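Local coordinates for protein member of s1p family of ribosomal proteins (Pyrococcus furiosus, PDB 5YH1) that binds manganese through its DHH domain, the part present here, and probably acts as an exonuclease on nucleic acids, at residues Ser31-Ala36 with His189-Tyr194; Arg61-Thr66 with Ile135-Gly140; Val73-Ala78 with Met201-Val206; Lys157-Asp162 with Val181-Asn186; Ile161-Pro166 with Glu196-Met201. All coordinates share one frame; numbering follows the deposited sequence.

Contact 1 (Ser31-Ala36 with His189-Tyr194)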
# COMPACT_ATOMS: atom_id res chain seq x y z
N SER A 31 -39.85 -19.21 -2.41
CA SER A 31 -39.58 -17.92 -3.04
C SER A 31 -39.89 -17.98 -4.53
O SER A 31 -39.26 -18.74 -5.26
CB SER A 31 -38.10 -17.55 -2.86
OG SER A 31 -37.76 -16.38 -3.59
N GLU A 32 -40.84 -17.17 -4.98
CA GLU A 32 -41.13 -17.07 -6.41
C GLU A 32 -39.96 -16.42 -7.16
O GLU A 32 -39.72 -16.73 -8.33
CB GLU A 32 -42.43 -16.29 -6.63
CG GLU A 32 -43.67 -17.09 -6.27
CD GLU A 32 -43.89 -18.27 -7.21
OE1 GLU A 32 -44.23 -18.03 -8.39
OE2 GLU A 32 -43.70 -19.42 -6.77
N VAL A 33 -39.25 -15.53 -6.49
CA VAL A 33 -38.07 -14.88 -7.08
C VAL A 33 -36.99 -15.93 -7.39
O VAL A 33 -36.51 -16.00 -8.52
CB VAL A 33 -37.54 -13.75 -6.19
CG1 VAL A 33 -36.24 -13.18 -6.75
CG2 VAL A 33 -38.59 -12.65 -6.10
N LEU A 34 -36.65 -16.76 -6.42
CA LEU A 34 -35.67 -17.81 -6.66
C LEU A 34 -36.12 -18.76 -7.76
O LEU A 34 -35.32 -19.12 -8.63
CB LEU A 34 -35.37 -18.59 -5.39
CG LEU A 34 -34.51 -17.85 -4.37
CD1 LEU A 34 -34.45 -18.63 -3.07
CD2 LEU A 34 -33.10 -17.60 -4.91
N GLU A 35 -37.40 -19.14 -7.74
CA GLU A 35 -37.95 -20.03 -8.78
C GLU A 35 -37.75 -19.42 -10.15
O GLU A 35 -37.33 -20.10 -11.07
CB GLU A 35 -39.44 -20.34 -8.56
CG GLU A 35 -39.72 -21.25 -7.38
CD GLU A 35 -39.05 -22.61 -7.48
OE1 GLU A 35 -38.77 -23.09 -8.60
OE2 GLU A 35 -38.81 -23.23 -6.42
N ALA A 36 -38.05 -18.13 -10.29
CA ALA A 36 -37.85 -17.44 -11.56
C ALA A 36 -36.35 -17.36 -11.95
O ALA A 36 -36.02 -17.34 -13.14
CB ALA A 36 -38.48 -16.05 -11.50
N HIS A 189 -33.83 -8.77 -12.28
CA HIS A 189 -34.26 -9.21 -13.61
C HIS A 189 -35.68 -9.75 -13.60
O HIS A 189 -36.41 -9.58 -14.57
CB HIS A 189 -33.34 -10.32 -14.16
CG HIS A 189 -32.02 -9.83 -14.64
ND1 HIS A 189 -30.86 -10.02 -13.93
CD2 HIS A 189 -31.67 -9.15 -15.75
CE1 HIS A 189 -29.84 -9.48 -14.59
NE2 HIS A 189 -30.31 -8.95 -15.70
N VAL A 190 -36.06 -10.43 -12.52
CA VAL A 190 -37.36 -11.06 -12.43
C VAL A 190 -38.34 -10.28 -11.56
O VAL A 190 -39.53 -10.55 -11.59
CB VAL A 190 -37.25 -12.52 -11.92
CG1 VAL A 190 -36.33 -13.31 -12.84
CG2 VAL A 190 -36.75 -12.57 -10.48
N LYS A 191 -37.83 -9.32 -10.79
CA LYS A 191 -38.65 -8.48 -9.93
C LYS A 191 -37.88 -7.21 -9.61
O LYS A 191 -37.04 -7.20 -8.71
CB LYS A 191 -38.99 -9.23 -8.63
CG LYS A 191 -40.09 -8.59 -7.79
CD LYS A 191 -40.09 -9.17 -6.38
CE LYS A 191 -41.48 -9.39 -5.82
NZ LYS A 191 -42.30 -8.15 -5.86
N ARG A 192 -38.15 -6.15 -10.36
CA ARG A 192 -37.44 -4.89 -10.19
C ARG A 192 -37.54 -4.41 -8.75
O ARG A 192 -38.59 -4.48 -8.15
CB ARG A 192 -38.02 -3.81 -11.10
CG ARG A 192 -37.87 -4.07 -12.58
CD ARG A 192 -36.54 -3.59 -13.14
NE ARG A 192 -36.64 -3.47 -14.60
CZ ARG A 192 -36.64 -4.50 -15.44
NH1 ARG A 192 -36.52 -5.76 -15.01
NH2 ARG A 192 -36.76 -4.27 -16.75
N GLY A 193 -36.43 -3.90 -8.23
CA GLY A 193 -36.40 -3.33 -6.89
C GLY A 193 -36.21 -4.33 -5.76
O GLY A 193 -36.08 -3.92 -4.62
N TYR A 194 -36.16 -5.62 -6.05
CA TYR A 194 -36.07 -6.63 -4.98
C TYR A 194 -34.63 -6.85 -4.46
O TYR A 194 -34.10 -7.97 -4.48
CB TYR A 194 -36.71 -7.95 -5.44
CG TYR A 194 -37.24 -8.81 -4.31
CD1 TYR A 194 -38.34 -8.40 -3.55
CD2 TYR A 194 -36.66 -10.04 -4.01
CE1 TYR A 194 -38.84 -9.19 -2.52
CE2 TYR A 194 -37.16 -10.84 -2.99
CZ TYR A 194 -38.26 -10.41 -2.25
OH TYR A 194 -38.76 -11.20 -1.24
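Val-33 holds CG1 anti to its backbone N (chi1 174°), and Tyr-194 likewise carries CG anti to N (chi1 -154°), an arrangement in which the two methyls of Val-33 reach different partners on 189-194. Val-33 CG1 meets Val-190 CG2 at 3.8 Å. The other methyl, Val-33 CG2, lies 4.2 Å from the centroid of the Tyr-194 ring, an off-centre CH-pi contact, and also touches Lys-191 CD at 3.8 Å, the two side chains crossing at about a right angle. One helical turn further on, Ala-36 CB rests against Val-190 CG1 at 3.7 Å. An alanine in place of Val-33 would probably leave the Tyr-194 ring and Val-190 CG2 without their methyl partners and open a gap between helix and loop. Glu-235 ties the two sides together, bonding both Tyr-194 OH and Ser-31 OG. Ser-31 OG also accepts from Leu-34 N at 3.1 Å. The loop, with its type II turn from Lys-191 to Tyr-194, thus meets a helix whose first turn is closed by a classic serine N-cap.

Contact 2 (Arg61-Thr66 with Ile135-Gly140). With MN (manganese (II) ion), chain F.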
# COMPACT_ATOMS: atom_id res chain seq x y z
N ARG A 61 -14.24 -12.75 -7.00
CA ARG A 61 -14.21 -11.40 -6.44
C ARG A 61 -15.52 -11.14 -5.72
O ARG A 61 -16.59 -11.44 -6.27
CB ARG A 61 -14.09 -10.37 -7.55
CG ARG A 61 -12.69 -10.20 -8.10
CD ARG A 61 -12.01 -9.03 -7.44
NE ARG A 61 -10.59 -8.98 -7.75
CZ ARG A 61 -9.68 -8.39 -6.98
NH1 ARG A 61 -10.05 -7.78 -5.86
NH2 ARG A 61 -8.41 -8.40 -7.34
N HIS A 62 -15.44 -10.56 -4.52
CA HIS A 62 -16.63 -10.18 -3.78
C HIS A 62 -16.44 -8.87 -3.03
O HIS A 62 -15.34 -8.54 -2.58
CB HIS A 62 -17.05 -11.29 -2.80
CG HIS A 62 -16.08 -11.53 -1.68
ND1 HIS A 62 -16.01 -10.72 -0.57
CD2 HIS A 62 -15.15 -12.49 -1.50
CE1 HIS A 62 -15.07 -11.16 0.24
NE2 HIS A 62 -14.54 -12.24 -0.30
N HIS A 63 -17.53 -8.13 -2.87
CA HIS A 63 -17.52 -6.93 -2.06
C HIS A 63 -17.12 -7.27 -0.62
O HIS A 63 -17.44 -8.34 -0.12
CB HIS A 63 -18.90 -6.27 -2.10
CG HIS A 63 -18.92 -4.92 -1.47
ND1 HIS A 63 -19.65 -4.64 -0.33
CD2 HIS A 63 -18.28 -3.77 -1.80
CE1 HIS A 63 -19.46 -3.37 0.01
NE2 HIS A 63 -18.64 -2.83 -0.87
N ALA A 64 -16.40 -6.34 0.02
CA ALA A 64 -15.76 -6.60 1.31
C ALA A 64 -16.64 -6.23 2.51
O ALA A 64 -16.19 -5.53 3.42
CB ALA A 64 -14.43 -5.85 1.39
N ASP A 65 -17.89 -6.68 2.51
CA ASP A 65 -18.74 -6.53 3.69
C ASP A 65 -19.35 -7.88 4.07
O ASP A 65 -19.05 -8.90 3.44
CB ASP A 65 -19.78 -5.43 3.50
CG ASP A 65 -20.81 -5.74 2.43
OD1 ASP A 65 -20.76 -6.81 1.77
OD2 ASP A 65 -21.68 -4.88 2.22
N THR A 66 -20.17 -7.88 5.11
CA THR A 66 -20.68 -9.12 5.66
C THR A 66 -21.38 -9.96 4.59
O THR A 66 -21.07 -11.14 4.44
CB THR A 66 -21.60 -8.87 6.88
OG1 THR A 66 -20.80 -8.42 7.98
CG2 THR A 66 -22.33 -10.15 7.29
N ILE A 135 -17.97 -12.90 -9.98
CA ILE A 135 -18.06 -11.66 -9.21
C ILE A 135 -19.34 -11.71 -8.40
O ILE A 135 -20.41 -12.04 -8.94
CB ILE A 135 -18.17 -10.41 -10.10
CG1 ILE A 135 -17.29 -10.51 -11.33
CG2 ILE A 135 -17.85 -9.16 -9.27
CD1 ILE A 135 -15.80 -10.47 -11.03
N VAL A 136 -19.25 -11.35 -7.12
CA VAL A 136 -20.33 -11.59 -6.16
C VAL A 136 -20.54 -10.37 -5.28
O VAL A 136 -19.58 -9.80 -4.74
CB VAL A 136 -20.00 -12.80 -5.27
CG1 VAL A 136 -21.12 -13.07 -4.27
CG2 VAL A 136 -19.75 -14.03 -6.14
N ASP A 137 -21.80 -9.97 -5.14
CA ASP A 137 -22.20 -8.74 -4.43
C ASP A 137 -21.68 -7.45 -5.09
O ASP A 137 -21.84 -6.35 -4.56
CB ASP A 137 -21.82 -8.80 -2.94
CG ASP A 137 -22.60 -7.80 -2.11
OD1 ASP A 137 -23.83 -7.67 -2.32
OD2 ASP A 137 -21.98 -7.13 -1.26
N ASN A 138 -21.10 -7.62 -6.27
CA ASN A 138 -20.63 -6.54 -7.12
C ASN A 138 -20.87 -7.10 -8.52
O ASN A 138 -21.17 -8.28 -8.65
CB ASN A 138 -19.13 -6.30 -6.94
CG ASN A 138 -18.80 -5.26 -5.89
OD1 ASN A 138 -19.67 -4.67 -5.27
ND2 ASN A 138 -17.49 -5.04 -5.68
N GLY A 139 -20.69 -6.26 -9.54
CA GLY A 139 -20.59 -6.76 -10.91
C GLY A 139 -21.81 -6.59 -11.79
O GLY A 139 -21.71 -6.69 -13.01
N GLY A 140 -22.96 -6.33 -11.19
CA GLY A 140 -24.22 -6.30 -11.93
C GLY A 140 -24.65 -4.94 -12.45
O GLY A 140 -25.82 -4.76 -12.77
MN MN F . -25.05 -7.10 -0.44
O HOH W 1 -23.35 -6.39 0.70
O HOH W 2 -25.35 -4.90 -0.62
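Asp-137 and Asp-65 meet through a water that is itself a manganese ligand. Asp-137 OD1 binds the manganese at 2.3 Å, and the water, 2.2 Å from the metal, is hydrogen-bonded to Asp-137 OD2 at 2.5 Å and to Asp-65 OD2 at 2.7 Å. Asp-67, His-163 and Asp-229 supply the remaining protein ligands. Asp-65 OD1 approaches Asp-137 OD2 to 3.3 Å, acceptor against acceptor, while also capping the following helix by accepting from Gly-68 N. Behind the site the strands run parallel: Val-136 N donates to Arg-61 O at 2.8 Å, and His-63 N donates to Val-136 O at 3.2 Å. His-62 ND1 bonds the carbonyl O of His-63; the oxygen lies in the plane of the His-62 ring, while ND1 stands above the plane of the carbonyl, and the bond fixes the ring's rotation. His-63 CB packs against Asp-137 OD2, with the His-63 ring plane 64° from the carboxylate. Further out, Arg-61 CB touches Ile-135 CD1 at 3.9 Å, while the guanidinium reaches away to a salt bridge with Asp-115. The two carboxylates lie so close that they would probably repel each other, a cost that the metal and the shared water are likely to offset.

Contact 3 (Val73-Ala78 with Met201-Val206); sequences VALETA and MLATEV
Leu-75 packs against Ala-203 and Val-206 where helices 66-86 and 199-210 lie side by side in the alpha/beta DHH domain. The short segments run nearly parallel, 9° apart, with their axes 8.3 Å from each other. Leu-75 uses both branches: Leu-75 CD1 lies 3.8 Å from Ala-203 CB, whereas CD2 reaches Val-206 CG1 at 3.9 Å. Its chi1 of -67° sets CG anti to the carbonyl carbon, and the methyls beyond come nearer the second helix, although CB sets off along the interface. The small residues allow the close approach, CA atoms of Ala-74 and Thr-204 being 5.4 Å apart. In the next shell, Ile-161 of the central sheet touches both Leu-75 and Val-206, placing this helix pair against the sheet, and Leu-221 of helix 221-229 packs on both Ala-74 and Thr-204. Thr-204 OG1 is committed to its own helix through a hydrogen bond with Gly-200 O, which holds the hydroxyl oxygen 3.7 Å from the methyl carbon CB of Ala-74.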
# COMPACT_ATOMS: atom_id res chain seq x y z
N VAL A 73 -17.59 -16.88 0.74
CA VAL A 73 -17.18 -18.06 1.51
C VAL A 73 -18.15 -19.23 1.28
O VAL A 73 -17.72 -20.38 1.22
CB VAL A 73 -17.02 -17.74 3.02
CG1 VAL A 73 -16.73 -19.00 3.82
CG2 VAL A 73 -15.89 -16.74 3.21
N ALA A 74 -19.43 -18.93 1.12
CA ALA A 74 -20.41 -19.96 0.72
C ALA A 74 -19.94 -20.69 -0.54
O ALA A 74 -19.87 -21.92 -0.58
CB ALA A 74 -21.78 -19.35 0.51
N LEU A 75 -19.60 -19.92 -1.57
CA LEU A 75 -19.17 -20.50 -2.85
C LEU A 75 -17.85 -21.26 -2.73
O LEU A 75 -17.72 -22.37 -3.26
CB LEU A 75 -19.09 -19.41 -3.93
CG LEU A 75 -20.47 -18.85 -4.26
CD1 LEU A 75 -20.38 -17.50 -4.94
CD2 LEU A 75 -21.27 -19.83 -5.10
N GLU A 76 -16.89 -20.68 -2.00
CA GLU A 76 -15.60 -21.34 -1.76
C GLU A 76 -15.78 -22.69 -1.07
O GLU A 76 -15.10 -23.68 -1.40
CB GLU A 76 -14.67 -20.41 -0.95
CG GLU A 76 -13.38 -21.06 -0.46
CD GLU A 76 -12.38 -20.09 0.16
OE1 GLU A 76 -11.44 -20.57 0.81
OE2 GLU A 76 -12.50 -18.86 0.01
N THR A 77 -16.69 -22.74 -0.10
CA THR A 77 -16.93 -23.95 0.69
C THR A 77 -17.45 -25.10 -0.18
O THR A 77 -17.12 -26.25 0.05
CB THR A 77 -17.90 -23.64 1.85
OG1 THR A 77 -17.35 -22.60 2.65
CG2 THR A 77 -18.14 -24.87 2.72
N ALA A 78 -18.25 -24.78 -1.20
CA ALA A 78 -18.74 -25.77 -2.16
C ALA A 78 -17.68 -26.16 -3.21
O ALA A 78 -17.58 -27.31 -3.61
CB ALA A 78 -19.97 -25.23 -2.87
N MSE A 201 -27.58 -14.87 0.16
CA MSE A 201 -28.72 -15.76 -0.05
C MSE A 201 -28.56 -16.41 -1.40
O MSE A 201 -28.50 -17.64 -1.50
CB MSE A 201 -30.05 -14.99 0.02
CG MSE A 201 -30.36 -14.56 1.45
SE MSE A 201 -31.84 -13.24 1.53
CE MSE A 201 -31.11 -12.28 3.09
N LEU A 202 -28.44 -15.60 -2.43
CA LEU A 202 -28.25 -16.12 -3.80
C LEU A 202 -27.06 -17.07 -3.90
O LEU A 202 -27.17 -18.15 -4.50
CB LEU A 202 -28.00 -14.98 -4.76
CG LEU A 202 -29.12 -13.97 -4.90
CD1 LEU A 202 -28.62 -12.73 -5.64
CD2 LEU A 202 -30.31 -14.61 -5.63
N ALA A 203 -25.94 -16.67 -3.31
CA ALA A 203 -24.70 -17.42 -3.45
C ALA A 203 -24.75 -18.75 -2.73
O ALA A 203 -24.16 -19.74 -3.17
CB ALA A 203 -23.52 -16.60 -2.96
N THR A 204 -25.43 -18.76 -1.58
CA THR A 204 -25.62 -20.02 -0.86
C THR A 204 -26.44 -20.99 -1.70
O THR A 204 -26.09 -22.17 -1.79
CB THR A 204 -26.28 -19.79 0.52
OG1 THR A 204 -25.40 -19.02 1.35
CG2 THR A 204 -26.57 -21.11 1.20
N GLU A 205 -27.50 -20.51 -2.36
CA GLU A 205 -28.30 -21.39 -3.22
C GLU A 205 -27.46 -21.87 -4.41
O GLU A 205 -27.42 -23.07 -4.70
CB GLU A 205 -29.59 -20.73 -3.69
CG GLU A 205 -30.53 -20.28 -2.57
CD GLU A 205 -31.20 -21.42 -1.78
OE1 GLU A 205 -31.00 -22.61 -2.09
OE2 GLU A 205 -31.94 -21.11 -0.83
N VAL A 206 -26.73 -20.97 -5.07
CA VAL A 206 -25.83 -21.39 -6.15
C VAL A 206 -24.86 -22.45 -5.63
O VAL A 206 -24.65 -23.48 -6.29
CB VAL A 206 -25.04 -20.24 -6.79
CG1 VAL A 206 -24.01 -20.78 -7.77
CG2 VAL A 206 -25.98 -19.29 -7.52

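Contact 4 (Lys157-Asp162 with Val181-Asn186); sequences KIVVID and VDVHVN
Val-160 and His-184 form the dense centre of this parallel strand pair. Val-160 CG1 lies 3.6 Å from His-184 CD2, and its CG2 meets Val-181 CG1 at 3.7 Å, the two valines crossing at about a right angle. Beneath them the backbone is well knit: Val-160 N donates to Val-183 O at 2.9 Å, and Val-185 N donates to Val-160 O at 2.7 Å. Val-159 and Val-183 point the same way on the other face, CG2 to CG1. Toward exposed Lys-157 the pairing weakens, the bond from Val-183 N to Ile-158 O being long and weak at 3.5 Å. There Asp-182 takes over: its N bonds Ile-158 O, and OD2 accepts from Ile-158 N at 3.0 Å on the anti side, 30° out of the carboxylate plane. OD2 also forms a salt bridge with Lys-152. An alanine at Asp-182 would probably leave Ile-158 N and the Lys-152 charge without this partner. The pair makes up one margin of the five-stranded parallel sheet, a doubly wound alpha/beta core with helices packed on its strands.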
# COMPACT_ATOMS: atom_id res chain seq x y z
N LYS A 157 -14.52 -15.93 -19.45
CA LYS A 157 -15.94 -16.10 -19.13
C LYS A 157 -16.22 -15.59 -17.72
O LYS A 157 -15.37 -15.68 -16.84
CB LYS A 157 -16.38 -17.54 -19.31
CG LYS A 157 -16.31 -17.96 -20.77
CD LYS A 157 -16.82 -19.36 -20.97
CE LYS A 157 -16.89 -19.69 -22.46
NZ LYS A 157 -17.30 -21.11 -22.65
N ILE A 158 -17.41 -15.03 -17.55
CA ILE A 158 -17.72 -14.23 -16.38
C ILE A 158 -19.10 -14.61 -15.84
O ILE A 158 -20.09 -14.60 -16.58
CB ILE A 158 -17.71 -12.72 -16.73
CG1 ILE A 158 -16.36 -12.29 -17.31
CG2 ILE A 158 -18.03 -11.88 -15.50
CD1 ILE A 158 -16.38 -10.93 -17.97
N VAL A 159 -19.14 -14.97 -14.56
CA VAL A 159 -20.38 -15.20 -13.82
C VAL A 159 -20.58 -14.05 -12.82
O VAL A 159 -19.66 -13.70 -12.07
CB VAL A 159 -20.33 -16.54 -13.06
CG1 VAL A 159 -21.55 -16.72 -12.15
CG2 VAL A 159 -20.21 -17.70 -14.05
N VAL A 160 -21.77 -13.46 -12.82
CA VAL A 160 -22.14 -12.44 -11.85
C VAL A 160 -23.30 -12.90 -10.97
O VAL A 160 -24.35 -13.33 -11.50
CB VAL A 160 -22.54 -11.12 -12.52
CG1 VAL A 160 -22.85 -10.08 -11.45
CG2 VAL A 160 -21.45 -10.63 -13.47
N ILE A 161 -23.11 -12.80 -9.66
CA ILE A 161 -24.16 -13.06 -8.66
C ILE A 161 -24.27 -11.80 -7.78
O ILE A 161 -23.44 -11.57 -6.90
CB ILE A 161 -23.82 -14.28 -7.78
CG1 ILE A 161 -23.63 -15.53 -8.64
CG2 ILE A 161 -24.91 -14.51 -6.74
CD1 ILE A 161 -22.96 -16.68 -7.92
N ASP A 162 -25.28 -10.99 -8.03
CA ASP A 162 -25.41 -9.69 -7.40
C ASP A 162 -26.89 -9.36 -7.17
O ASP A 162 -27.77 -10.03 -7.71
CB ASP A 162 -24.72 -8.65 -8.30
CG ASP A 162 -24.46 -7.33 -7.59
OD1 ASP A 162 -24.65 -7.24 -6.35
OD2 ASP A 162 -24.05 -6.37 -8.30
N VAL A 181 -21.33 -10.12 -19.87
CA VAL A 181 -21.13 -11.28 -18.99
C VAL A 181 -21.95 -12.48 -19.48
O VAL A 181 -22.95 -12.31 -20.16
CB VAL A 181 -21.47 -10.97 -17.52
CG1 VAL A 181 -20.64 -9.79 -17.01
CG2 VAL A 181 -22.96 -10.70 -17.33
N ASP A 182 -21.53 -13.67 -19.09
CA ASP A 182 -22.09 -14.92 -19.60
C ASP A 182 -23.32 -15.41 -18.84
O ASP A 182 -24.21 -16.03 -19.42
CB ASP A 182 -21.00 -16.00 -19.61
CG ASP A 182 -19.85 -15.64 -20.55
OD1 ASP A 182 -19.94 -16.05 -21.72
OD2 ASP A 182 -18.91 -14.91 -20.16
N VAL A 183 -23.36 -15.17 -17.53
CA VAL A 183 -24.59 -15.38 -16.77
C VAL A 183 -24.63 -14.40 -15.60
O VAL A 183 -23.64 -14.21 -14.89
CB VAL A 183 -24.76 -16.82 -16.27
CG1 VAL A 183 -23.68 -17.20 -15.27
CG2 VAL A 183 -26.14 -17.02 -15.66
N HIS A 184 -25.79 -13.76 -15.45
CA HIS A 184 -26.01 -12.76 -14.42
C HIS A 184 -27.20 -13.20 -13.55
O HIS A 184 -28.34 -13.21 -14.02
CB HIS A 184 -26.24 -11.41 -15.08
CG HIS A 184 -26.30 -10.26 -14.13
ND1 HIS A 184 -26.55 -8.98 -14.55
CD2 HIS A 184 -26.19 -10.21 -12.79
CE1 HIS A 184 -26.56 -8.17 -13.50
NE2 HIS A 184 -26.36 -8.89 -12.42
N VAL A 185 -26.90 -13.62 -12.32
CA VAL A 185 -27.92 -14.00 -11.34
C VAL A 185 -28.21 -12.77 -10.49
O VAL A 185 -27.34 -12.31 -9.72
CB VAL A 185 -27.44 -15.15 -10.44
CG1 VAL A 185 -28.48 -15.48 -9.38
CG2 VAL A 185 -27.12 -16.39 -11.28
N ASN A 186 -29.41 -12.23 -10.64
CA ASN A 186 -29.80 -10.99 -9.97
C ASN A 186 -31.34 -10.91 -9.88
O ASN A 186 -32.02 -10.98 -10.91
CB ASN A 186 -29.21 -9.79 -10.71
CG ASN A 186 -29.40 -8.47 -9.97
OD1 ASN A 186 -30.40 -8.26 -9.29
ND2 ASN A 186 -28.43 -7.57 -10.13

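Contact 5 (Ile161-Pro166 with Glu196-Met201). With MN (manganese (II) ion), chain F.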
# COMPACT_ATOMS: atom_id res chain seq x y z
N ILE A 161 -23.11 -12.80 -9.66
CA ILE A 161 -24.16 -13.06 -8.66
C ILE A 161 -24.27 -11.80 -7.78
O ILE A 161 -23.44 -11.57 -6.90
CB ILE A 161 -23.82 -14.28 -7.78
CG1 ILE A 161 -23.63 -15.53 -8.64
CG2 ILE A 161 -24.91 -14.51 -6.74
CD1 ILE A 161 -22.96 -16.68 -7.92
N ASP A 162 -25.28 -10.99 -8.03
CA ASP A 162 -25.41 -9.69 -7.40
C ASP A 162 -26.89 -9.36 -7.17
O ASP A 162 -27.77 -10.03 -7.71
CB ASP A 162 -24.72 -8.65 -8.30
CG ASP A 162 -24.46 -7.33 -7.59
OD1 ASP A 162 -24.65 -7.24 -6.35
OD2 ASP A 162 -24.05 -6.37 -8.30
N HIS A 163 -27.17 -8.35 -6.36
CA HIS A 163 -28.55 -7.93 -6.08
C HIS A 163 -28.73 -6.41 -6.09
O HIS A 163 -29.75 -5.90 -5.59
CB HIS A 163 -29.03 -8.51 -4.74
CG HIS A 163 -28.27 -8.01 -3.55
ND1 HIS A 163 -28.88 -7.35 -2.51
CD2 HIS A 163 -26.95 -8.05 -3.26
CE1 HIS A 163 -27.96 -7.02 -1.61
NE2 HIS A 163 -26.79 -7.43 -2.05
N HIS A 164 -27.77 -5.70 -6.69
CA HIS A 164 -27.90 -4.27 -6.95
C HIS A 164 -28.58 -4.07 -8.29
O HIS A 164 -28.51 -4.93 -9.17
CB HIS A 164 -26.53 -3.60 -6.93
CG HIS A 164 -25.84 -3.71 -5.60
ND1 HIS A 164 -25.13 -4.83 -5.23
CD2 HIS A 164 -25.82 -2.87 -4.54
CE1 HIS A 164 -24.67 -4.66 -4.00
NE2 HIS A 164 -25.08 -3.48 -3.56
N ASP A 165 -29.24 -2.92 -8.43
CA ASP A 165 -30.00 -2.59 -9.63
C ASP A 165 -29.06 -2.32 -10.82
O ASP A 165 -28.24 -1.42 -10.76
CB ASP A 165 -30.87 -1.35 -9.35
CG ASP A 165 -31.75 -0.96 -10.54
OD1 ASP A 165 -31.90 -1.73 -11.52
OD2 ASP A 165 -32.31 0.16 -10.49
N PRO A 166 -29.19 -3.12 -11.90
CA PRO A 166 -28.39 -2.82 -13.09
C PRO A 166 -28.71 -1.46 -13.72
O PRO A 166 -27.88 -0.93 -14.45
CB PRO A 166 -28.72 -3.97 -14.05
CG PRO A 166 -29.22 -5.07 -13.17
CD PRO A 166 -29.92 -4.39 -12.03
N GLU A 196 -33.71 -6.93 -1.49
CA GLU A 196 -33.70 -7.61 -0.21
C GLU A 196 -33.37 -9.10 -0.29
O GLU A 196 -33.12 -9.73 0.72
CB GLU A 196 -35.02 -7.40 0.54
CG GLU A 196 -36.27 -7.78 -0.25
CD GLU A 196 -36.95 -6.58 -0.89
OE1 GLU A 196 -38.15 -6.37 -0.59
OE2 GLU A 196 -36.30 -5.84 -1.67
N LEU A 197 -33.35 -9.66 -1.50
CA LEU A 197 -32.76 -10.99 -1.70
C LEU A 197 -31.26 -10.79 -1.99
O LEU A 197 -30.87 -10.44 -3.11
CB LEU A 197 -33.45 -11.73 -2.84
CG LEU A 197 -33.07 -13.20 -3.05
CD1 LEU A 197 -33.44 -14.06 -1.85
CD2 LEU A 197 -33.74 -13.71 -4.31
N THR A 198 -30.44 -11.01 -0.96
CA THR A 198 -29.05 -10.53 -0.97
C THR A 198 -28.07 -11.54 -1.56
O THR A 198 -28.40 -12.71 -1.78
CB THR A 198 -28.60 -10.17 0.46
OG1 THR A 198 -28.36 -11.36 1.22
CG2 THR A 198 -29.65 -9.33 1.16
N ALA A 199 -26.84 -11.09 -1.79
CA ALA A 199 -25.84 -11.91 -2.48
C ALA A 199 -25.54 -13.20 -1.74
O ALA A 199 -25.36 -14.24 -2.36
CB ALA A 199 -24.56 -11.12 -2.70
N GLY A 200 -25.50 -13.13 -0.41
CA GLY A 200 -25.24 -14.31 0.41
C GLY A 200 -26.36 -15.34 0.34
O GLY A 200 -26.11 -16.54 0.46
N MSE A 201 -27.58 -14.87 0.16
CA MSE A 201 -28.72 -15.76 -0.05
C MSE A 201 -28.56 -16.41 -1.40
O MSE A 201 -28.50 -17.64 -1.50
CB MSE A 201 -30.05 -14.99 0.02
CG MSE A 201 -30.36 -14.56 1.45
SE MSE A 201 -31.84 -13.24 1.53
CE MSE A 201 -31.11 -12.28 3.09
MN MN F . -25.05 -7.10 -0.44
O HOH W 1 -23.35 -6.39 0.70
O HOH W 2 -25.35 -4.90 -0.62
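This is a buried contact of a metal-binding loop with a helix start: His-163, just beyond strand 158-161, packs against the residues that lead into helix 199-210 and against its first residue. Thr-198, the N-cap residue, places CA over the centre of the His-163 ring, 3.6 Å from its centroid, a CH-pi contact 13° off the normal. Over the same face, nearer the rim, stands Ala-199 N, 3.4 Å from His-163 CD2. His-163 CB meets Leu-197 O at 3.1 Å. The ring is gripped at both nitrogens: NE2 binds manganese at 2.4 Å, and ND1 hydrogen-bonds Tyr-195 O. Thr-198 OG1 and Gly-200 N both bond Asp-67, another manganese ligand. Within the loop, Asp-162 OD1 accepts from His-163 N at 2.8 Å and from His-164 ND1 at 2.7 Å, the latter on the syn side. With ND1 tied to a carbonyl, His-163 is held in orientation to offer NE2 to the metal, and the carbonyl would probably strengthen NE2 as a donor to manganese.

Contacts 2 and 5 lie at the C-terminal ends of neighbouring strands in the five-stranded parallel sheet, and contact 4 runs along its strands to the same end; the three centres are 9 to 12 Å apart. Strand 132-136 of contact 2 pairs with strand 158-161 of contact 4, whose last residues contact 5 shares. Contact 3 packs helices 66-86 and 199-210 against this sheet and shares Met-201 with contact 5. Contact 1, about 10 Å from contact 5 between centres, joins helix 32-53 to the loop ahead of helix 199-210. Along the chain, contact 2 closes before contact 4 opens, and both lie inside the loop closed by contact 1. Contacts 2 and 5 bring Asp-137 and His-163 to one manganese.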